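MutS2 protein (Thermus thermophilus, PDB 2ZQE) probably cuts DNA through this Smr domain, the endonuclease part of MutS2, and in this way acts to suppress homologous recombination. Local coordinates at residues A[21-26]-A[55-61]; A[48-52]-A[63-67]. All blocks are in the same frame, centred on the assembly; numbering follows the deposited sequence.

Interaction 1: A[21-26]-A[55-61]; sequences VDQALE and LRRDKRV
Two neighbouring helices of the alpha/beta Smr domain meet here through a polar turn: residues 21-26 are the middle of helix 14-30, and 55-61 carries the end of helix 46-57 through a type I beta turn (Asp-58 to Val-61) into the edge strand 61-66. CA atoms are nearest for Val-21 and Leu-55 (9.0 Å), Asp-22 and Asp-58 (8.8 Å), and Leu-25 and Arg-60 (7.1 Å). Leu-55 (m, t) reaches between the helices, its CD2 3.9 Å from Leu-25 CD1 and 4.3 Å from Val-21 CG1, above Leu-38 and Val-79 of the sheet. Asp-58 (chi1 t) closes an Asx turn, OD1 accepting from Arg-60 N at 3.0 Å, and its carboxylate forms a hydrogen-bonded salt bridge with the same residue: Arg-60 NE to Asp-58 OD1 2.9 Å, Arg-60 NH2 to Asp-58 OD2 2.7 Å. Arg-60 (m, t, m) extends the network to helix 14-30 by two more such bridges, NH2 to Asp-22 OD1 (2.8 Å) and NH1 to Glu-26 OE1 (3.0 Å). A weak hydrogen bond runs from Arg-60 NH1 to Asp-22 O (3.1 Å). One face of the Arg-60 guanidinium rests on Leu-25, Arg-60 CZ lying 3.7 Å from Leu-25 CB. Val-61 CG2 touches Leu-25 CD2 at 4.2 Å. One arginine thus shares its charge among three carboxylates over a leucine floor, tying the helix-to-strand turn to helix 14-30 by ionic bonds outside and apolar packing beneath.

Interaction 2: A[48-52]-A[63-67]; sequences RQAIR and SFADA
A helix lying along the edge strand of the mixed beta sheet of this alpha/beta domain, joined to it by a small salt-bridge network, makes up this surface contact. Residues 48-52 belong to helix 46-57; residues 63-66 are part of the outermost strand 61-66, which follows it in the chain. The short segments run nearly antiparallel, with 166° between their N-to-C directions and a closest axis approach of 10.8 Å. Arg-48 is opposite Asp-66 (CA-CA 9.1 Å) and Arg-52 opposite Phe-64 (7.8 Å). Arg-48, extended (t, t, t), meets the Asp-66 carboxylate (chi1 m) side-on, in a bidentate salt bridge: Arg-48 NE to Asp-66 OD1 2.9 Å and Arg-48 NH2 to Asp-66 OD2 2.8 Å, both nearly linear. Phe-64 (chi1 p) sets CE1 of its ring against one face of the Arg-52 guanidinium (m, t, p), CE1 to Arg-52 NH1 3.6 Å; Phe-64 CZ comes to 3.5 Å from Arg-52 O. Arg-52 NH1 lies 3.8 Å from Asp-66 OD2, a long salt bridge of charges only, because the oxygen is well out of the guanidinium plane and no N-H points at it. Water makes the closer link: one molecule accepts from Arg-52 NH1 (2.7 Å) and donates to Asp-66 OD1 (2.7 Å), and another accepts from both Arg-52 NH1 (2.9 Å) and Asp-66 N (3.0 Å). Arg-48 and Asp-66 both touch His-74. Strand 61-66 pairs with strand 76-81. Helix and following antiparallel edge strand form a helix-turn-strand unit of a two-layer alpha/beta fold, the helix packed on the sheet.

How the interactions relate
Both contacts use helix 46-57, but they involve different parts of it: interaction 1 joins its C-terminal end and the following turn to helix 14-30, whereas interaction 2 joins its middle to edge strand 61-66. Interaction 1 is partly buried, combining a leucine and valine core with a salt-bridge network at its exposed side; interaction 2 is a surface contact in which charge, water and one aromatic ring do the work. The arginine-to-acid ratio is reversed between the two, acids outnumbering arginine in the first and arginines outnumbering acid in the second. Their centres are 11 Å apart, and they meet where Phe-64 packs on Leu-55 and Arg-56, while Ile-51 touches Val-21.

Interaction 1: A[21-26]-A[55-61]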
ATOM      1  N   VAL A  21       4.735  -2.813  -4.581  1.00  5.72           N
ATOM      2  CA  VAL A  21       4.660  -1.885  -3.444  1.00  5.41           C
ATOM      3  C   VAL A  21       6.006  -1.188  -3.214  1.00  5.96           C
ATOM      4  O   VAL A  21       6.061   0.028  -3.019  1.00  6.82           O
ATOM      5  CB  VAL A  21       4.155  -2.570  -2.164  1.00  5.48           C
ATOM      6  CG1 VAL A  21       4.386  -1.678  -0.948  1.00  4.57           C
ATOM      7  CG2 VAL A  21       2.668  -2.891  -2.319  1.00  5.54           C
ATOM      8  N   ASP A  22       7.085  -1.951  -3.275  1.00  6.09           N
ATOM      9  CA  ASP A  22       8.429  -1.393  -3.132  1.00  6.50           C
ATOM     10  C   ASP A  22       8.679  -0.289  -4.174  1.00  7.36           C
ATOM     11  O   ASP A  22       9.158   0.799  -3.828  1.00  7.54           O
ATOM     12  CB  ASP A  22       9.457  -2.520  -3.258  1.00  7.17           C
ATOM     13  CG  ASP A  22      10.881  -2.017  -3.244  1.00  8.82           C
ATOM     14  OD1 ASP A  22      11.243  -1.264  -2.314  1.00 10.37           O
ATOM     15  OD2 ASP A  22      11.645  -2.381  -4.174  1.00 13.56           O
ATOM     16  N   GLN A  23       8.298  -0.555  -5.423  1.00  7.47           N
ATOM     17  CA  GLN A  23       8.442   0.424  -6.502  1.00  7.85           C
ATOM     18  C   GLN A  23       7.543   1.642  -6.307  1.00  7.54           C
ATOM     19  O   GLN A  23       7.975   2.795  -6.502  1.00  7.72           O
ATOM     20  CB  GLN A  23       8.187  -0.222  -7.866  1.00  8.85           C
ATOM     21  CG  GLN A  23       8.530   0.696  -9.040  1.00 12.63           C
ATOM     22  CD  GLN A  23      10.006   1.113  -9.067  1.00 18.39           C
ATOM     23  OE1 GLN A  23      10.891   0.367  -8.622  1.00 21.71           O
ATOM     24  NE2 GLN A  23      10.275   2.315  -9.597  1.00 18.74           N
ATOM     25  N   ALA A  24       6.290   1.399  -5.919  1.00  6.39           N
ATOM     26  CA  ALA A  24       5.345   2.498  -5.732  1.00  6.64           C
ATOM     27  C   ALA A  24       5.767   3.430  -4.589  1.00  6.19           C
ATOM     28  O   ALA A  24       5.588   4.648  -4.690  1.00  6.90           O
ATOM     29  CB  ALA A  24       3.937   1.954  -5.504  1.00  6.73           C
ATOM     30  N   LEU A  25       6.325   2.867  -3.514  1.00  6.26           N
ATOM     31  CA  LEU A  25       6.815   3.688  -2.391  1.00  5.70           C
ATOM     32  C   LEU A  25       8.008   4.511  -2.867  1.00  6.31           C
ATOM     33  O   LEU A  25       8.107   5.710  -2.575  1.00  6.76           O
ATOM     34  CB  LEU A  25       7.229   2.808  -1.204  1.00  6.10           C
ATOM     35  CG  LEU A  25       6.063   2.145  -0.459  1.00  4.76           C
ATOM     36  CD1 LEU A  25       6.583   1.026   0.448  1.00  7.61           C
ATOM     37  CD2 LEU A  25       5.280   3.177   0.343  1.00  7.32           C
ATOM     38  N   GLU A  26       8.882   3.874  -3.645  1.00  6.31           N
ATOM     39  CA  GLU A  26      10.052   4.581  -4.176  1.00  7.59           C
ATOM     40  C   GLU A  26       9.621   5.777  -5.032  1.00  7.71           C
ATOM     41  O   GLU A  26      10.145   6.890  -4.881  1.00  7.50           O
ATOM     42  CB  GLU A  26      10.934   3.627  -4.990  1.00  7.52           C
ATOM     43  CG  GLU A  26      12.339   4.187  -5.306  1.00 10.58           C
ATOM     44  CD  GLU A  26      13.237   4.423  -4.083  1.00 13.28           C
ATOM     45  OE1 GLU A  26      12.899   4.027  -2.941  1.00 14.34           O
ATOM     46  OE2 GLU A  26      14.342   4.998  -4.279  1.00 16.35           O
ATOM     47  N   LEU A  55       5.078  -3.076   5.174  1.00  5.39           N
ATOM     48  CA  LEU A  55       5.060  -1.642   5.505  1.00  4.82           C
ATOM     49  C   LEU A  55       5.609  -1.388   6.904  1.00  4.57           C
ATOM     50  O   LEU A  55       6.284  -0.383   7.123  1.00  5.37           O
ATOM     51  CB  LEU A  55       3.645  -1.079   5.389  1.00  4.39           C
ATOM     52  CG  LEU A  55       3.060  -1.031   3.974  1.00  4.25           C
ATOM     53  CD1 LEU A  55       1.572  -0.651   4.010  1.00  4.94           C
ATOM     54  CD2 LEU A  55       3.855  -0.081   3.021  1.00  5.85           C
ATOM     55  N   ARG A  56       5.325  -2.297   7.833  1.00  5.11           N
ATOM     56  CA  ARG A  56       5.908  -2.209   9.182  1.00  5.39           C
ATOM     57  C   ARG A  56       7.425  -2.137   9.150  1.00  6.55           C
ATOM     58  O   ARG A  56       8.030  -1.438   9.979  1.00  6.79           O
ATOM     59  CB  ARG A  56       5.481  -3.390  10.071  1.00  4.94           C
ATOM     60  CG  ARG A  56       3.976  -3.369  10.354  1.00  4.99           C
ATOM     61  CD  ARG A  56       3.575  -4.380  11.426  1.00  6.23           C
ATOM     62  NE  ARG A  56       2.126  -4.274  11.588  1.00  7.27           N
ATOM     63  CZ  ARG A  56       1.241  -5.068  10.988  1.00  7.70           C
ATOM     64  NH1 ARG A  56       1.643  -6.076  10.221  1.00  8.03           N
ATOM     65  NH2 ARG A  56      -0.058  -4.835  11.145  1.00  7.02           N
ATOM     66  N   ARG A  57       8.033  -2.833   8.184  1.00  7.76           N
ATOM     67  CA  ARG A  57       9.492  -2.943   8.094  1.00  8.56           C
ATOM     68  C   ARG A  57      10.119  -1.882   7.196  1.00  9.24           C
ATOM     69  O   ARG A  57      11.349  -1.779   7.101  1.00  9.44           O
ATOM     70  CB  ARG A  57       9.860  -4.332   7.551  1.00  9.06           C
ATOM     71  CG  ARG A  57       9.378  -5.484   8.391  1.00 11.48           C
ATOM     72  CD  ARG A  57       9.342  -6.783   7.606  1.00 17.44           C
ATOM     73  NE  ARG A  57      10.635  -7.454   7.526  1.00 26.07           N
ATOM     74  CZ  ARG A  57      11.545  -7.254   6.572  1.00 28.61           C
ATOM     75  NH1 ARG A  57      11.324  -6.382   5.593  1.00 30.96           N
ATOM     76  NH2 ARG A  57      12.684  -7.938   6.595  1.00 30.05           N
ATOM     77  N   ASP A  58       9.279  -1.072   6.555  1.00  8.76           N
ATOM     78  CA  ASP A  58       9.741  -0.163   5.515  1.00  9.22           C
ATOM     79  C   ASP A  58      10.058   1.242   6.035  1.00  9.89           C
ATOM     80  O   ASP A  58       9.172   1.963   6.496  1.00  9.23           O
ATOM     81  CB  ASP A  58       8.714  -0.097   4.382  1.00  8.86           C
ATOM     82  CG  ASP A  58       9.328   0.369   3.076  1.00  9.77           C
ATOM     83  OD1 ASP A  58       9.999   1.422   3.062  1.00 11.14           O
ATOM     84  OD2 ASP A  58       9.171  -0.341   2.057  1.00 11.37           O
ATOM     85  N   LYS A  59      11.327   1.631   5.942  1.00 10.81           N
ATOM     86  CA  LYS A  59      11.763   2.931   6.468  1.00 11.55           C
ATOM     87  C   LYS A  59      11.237   4.159   5.702  1.00 11.23           C
ATOM     88  O   LYS A  59      11.452   5.303   6.136  1.00 11.51           O
ATOM     89  CB  LYS A  59      13.287   2.963   6.598  1.00 12.49           C
ATOM     90  CG  LYS A  59      13.777   2.050   7.711  1.00 16.12           C
ATOM     91  CD  LYS A  59      15.295   2.026   7.807  1.00 20.44           C
ATOM     92  CE  LYS A  59      15.746   1.234   9.038  1.00 23.28           C
ATOM     93  NZ  LYS A  59      15.443  -0.215   8.896  1.00 25.13           N
ATOM     94  N   ARG A  60      10.560   3.927   4.578  1.00  9.56           N
ATOM     95  CA  ARG A  60       9.934   5.003   3.809  1.00  9.28           C
ATOM     96  C   ARG A  60       8.552   5.363   4.329  1.00  9.23           C
ATOM     97  O   ARG A  60       7.953   6.339   3.870  1.00 10.46           O
ATOM     98  CB  ARG A  60       9.825   4.623   2.337  1.00  9.45           C
ATOM     99  CG  ARG A  60      11.183   4.544   1.668  1.00  8.06           C
ATOM    100  CD  ARG A  60      11.099   3.871   0.323  1.00  9.27           C
ATOM    101  NE  ARG A  60      10.631   2.490   0.447  1.00  7.67           N
ATOM    102  CZ  ARG A  60      10.630   1.613  -0.554  1.00  8.52           C
ATOM    103  NH1 ARG A  60      11.086   1.983  -1.747  1.00 10.06           N
ATOM    104  NH2 ARG A  60      10.181   0.377  -0.368  1.00  9.51           N
ATOM    105  N   VAL A  61       8.050   4.558   5.264  1.00  8.17           N
ATOM    106  CA  VAL A  61       6.667   4.673   5.741  1.00  7.88           C
ATOM    107  C   VAL A  61       6.626   5.330   7.118  1.00  8.01           C
ATOM    108  O   VAL A  61       7.320   4.902   8.046  1.00  8.38           O
ATOM    109  CB  VAL A  61       5.998   3.272   5.825  1.00  7.52           C
ATOM    110  CG1 VAL A  61       4.599   3.351   6.432  1.00  8.43           C
ATOM    111  CG2 VAL A  61       5.964   2.611   4.458  1.00  7.23           C
TER

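Interaction 2: A[48-52]-A[63-67]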
ATOM      1  N   ARG A  48      -3.444  -8.051   1.684  1.00  4.89           N
ATOM      2  CA  ARG A  48      -3.527  -7.082   2.775  1.00  4.68           C
ATOM      3  C   ARG A  48      -2.511  -7.439   3.860  1.00  5.01           C
ATOM      4  O   ARG A  48      -1.740  -6.580   4.305  1.00  4.92           O
ATOM      5  CB  ARG A  48      -4.945  -7.007   3.359  1.00  5.00           C
ATOM      6  CG  ARG A  48      -5.064  -6.042   4.550  1.00  5.21           C
ATOM      7  CD  ARG A  48      -6.500  -6.054   5.115  1.00  4.86           C
ATOM      8  NE  ARG A  48      -6.596  -5.218   6.317  1.00  5.89           N
ATOM      9  CZ  ARG A  48      -6.252  -5.619   7.544  1.00  6.77           C
ATOM     10  NH1 ARG A  48      -5.777  -6.846   7.763  1.00  6.93           N
ATOM     11  NH2 ARG A  48      -6.354  -4.780   8.563  1.00  7.25           N
ATOM     12  N   GLN A  49      -2.530  -8.694   4.307  1.00  5.46           N
ATOM     13  CA  GLN A  49      -1.654  -9.096   5.400  1.00  6.59           C
ATOM     14  C   GLN A  49      -0.182  -8.952   5.056  1.00  6.18           C
ATOM     15  O   GLN A  49       0.602  -8.419   5.864  1.00  6.30           O
ATOM     16  CB  GLN A  49      -1.954 -10.524   5.845  1.00  7.23           C
ATOM     17  CG  GLN A  49      -1.167 -10.917   7.096  1.00 10.48           C
ATOM     18  CD  GLN A  49      -1.916 -11.921   7.943  1.00 16.42           C
ATOM     19  OE1 GLN A  49      -2.196 -13.021   7.498  1.00 15.83           O
ATOM     20  NE2 GLN A  49      -2.230 -11.544   9.189  1.00 21.05           N
ATOM     21  N   ALA A  50       0.196  -9.424   3.862  1.00  5.52           N
ATOM     22  CA  ALA A  50       1.596  -9.389   3.447  1.00  5.72           C
ATOM     23  C   ALA A  50       2.079  -7.955   3.271  1.00  5.42           C
ATOM     24  O   ALA A  50       3.181  -7.603   3.688  1.00  5.39           O
ATOM     25  CB  ALA A  50       1.810 -10.188   2.164  1.00  6.01           C
ATOM     26  N   ILE A  51       1.230  -7.123   2.671  1.00  4.57           N
ATOM     27  CA  ILE A  51       1.550  -5.706   2.490  1.00  4.09           C
ATOM     28  C   ILE A  51       1.707  -4.957   3.830  1.00  4.30           C
ATOM     29  O   ILE A  51       2.693  -4.219   4.037  1.00  4.02           O
ATOM     30  CB  ILE A  51       0.513  -5.025   1.591  1.00  3.96           C
ATOM     31  CG1 ILE A  51       0.654  -5.552   0.171  1.00  3.40           C
ATOM     32  CG2 ILE A  51       0.682  -3.480   1.644  1.00  3.95           C
ATOM     33  CD1 ILE A  51      -0.541  -5.234  -0.731  1.00  4.60           C
ATOM     34  N   ARG A  52       0.766  -5.148   4.746  1.00  4.99           N
ATOM     35  CA  ARG A  52       0.863  -4.476   6.043  1.00  5.37           C
ATOM     36  C   ARG A  52       2.168  -4.842   6.750  1.00  5.71           C
ATOM     37  O   ARG A  52       2.851  -3.964   7.278  1.00  5.84           O
ATOM     38  CB  ARG A  52      -0.338  -4.797   6.928  1.00  5.60           C
ATOM     39  CG  ARG A  52      -1.618  -4.103   6.455  1.00  4.95           C
ATOM     40  CD  ARG A  52      -2.879  -4.674   7.117  1.00  5.16           C
ATOM     41  NE  ARG A  52      -2.948  -4.460   8.566  1.00  6.11           N
ATOM     42  CZ  ARG A  52      -3.391  -3.341   9.154  1.00  7.48           C
ATOM     43  NH1 ARG A  52      -3.770  -2.288   8.437  1.00  6.26           N
ATOM     44  NH2 ARG A  52      -3.458  -3.279  10.477  1.00  7.42           N
ATOM     45  N   SER A  63       3.303   5.966   8.591  1.00  8.02           N
ATOM     46  CA  SER A  63       2.216   5.183   9.178  1.00  7.67           C
ATOM     47  C   SER A  63       1.341   4.622   8.066  1.00  6.66           C
ATOM     48  O   SER A  63       1.463   5.027   6.910  1.00  6.49           O
ATOM     49  CB  SER A  63       1.391   6.041  10.143  1.00  7.41           C
ATOM     50  OG  SER A  63       0.748   7.119   9.466  1.00  7.17           O
ATOM     51  N   PHE A  64       0.506   3.651   8.403  1.00  6.07           N
ATOM     52  CA  PHE A  64      -0.450   3.123   7.428  1.00  4.69           C
ATOM     53  C   PHE A  64      -1.683   2.640   8.159  1.00  5.10           C
ATOM     54  O   PHE A  64      -1.629   2.360   9.364  1.00  5.08           O
ATOM     55  CB  PHE A  64       0.173   1.977   6.613  1.00  5.04           C
ATOM     56  CG  PHE A  64       0.472   0.759   7.440  1.00  3.99           C
ATOM     57  CD1 PHE A  64      -0.519  -0.194   7.680  1.00  3.85           C
ATOM     58  CD2 PHE A  64       1.737   0.575   7.995  1.00  6.28           C
ATOM     59  CE1 PHE A  64      -0.250  -1.328   8.467  1.00  5.96           C
ATOM     60  CE2 PHE A  64       2.009  -0.543   8.775  1.00  5.69           C
ATOM     61  CZ  PHE A  64       1.018  -1.490   9.013  1.00  6.56           C
ATOM     62  N   ALA A  65      -2.789   2.538   7.423  1.00  4.63           N
ATOM     63  CA  ALA A  65      -4.063   2.080   7.983  1.00  5.07           C
ATOM     64  C   ALA A  65      -4.981   1.662   6.856  1.00  4.64           C
ATOM     65  O   ALA A  65      -4.801   2.092   5.721  1.00  4.95           O
ATOM     66  CB  ALA A  65      -4.724   3.199   8.764  1.00  4.89           C
ATOM     67  N   ASP A  66      -5.945   0.799   7.164  1.00  4.37           N
ATOM     68  CA  ASP A  66      -7.033   0.535   6.220  1.00  5.15           C
ATOM     69  C   ASP A  66      -7.732   1.844   5.901  1.00  5.14           C
ATOM     70  O   ASP A  66      -7.881   2.716   6.785  1.00  5.34           O
ATOM     71  CB  ASP A  66      -8.060  -0.408   6.855  1.00  4.48           C
ATOM     72  CG  ASP A  66      -7.513  -1.792   7.077  1.00  6.48           C
ATOM     73  OD1 ASP A  66      -7.025  -2.384   6.090  1.00  6.99           O
ATOM     74  OD2 ASP A  66      -7.595  -2.281   8.230  1.00  6.65           O
ATOM     75  N   ALA A  67      -8.151   1.979   4.647  1.00  5.62           N
ATOM     76  CA  ALA A  67      -9.055   3.059   4.242  1.00  6.43           C
ATOM     77  C   ALA A  67     -10.369   2.909   5.028  1.00  7.06           C
ATOM     78  O   ALA A  67     -10.754   1.788   5.410  1.00  7.89           O
ATOM     79  CB  ALA A  67      -9.312   3.011   2.748  1.00  6.87           C
TER
HETATM   80  O   HOH W   1      -4.400  -1.943   5.789  1.00  7.31           O
HETATM   81  O   HOH W   2      -5.292  -0.315   9.907  1.00  8.22           O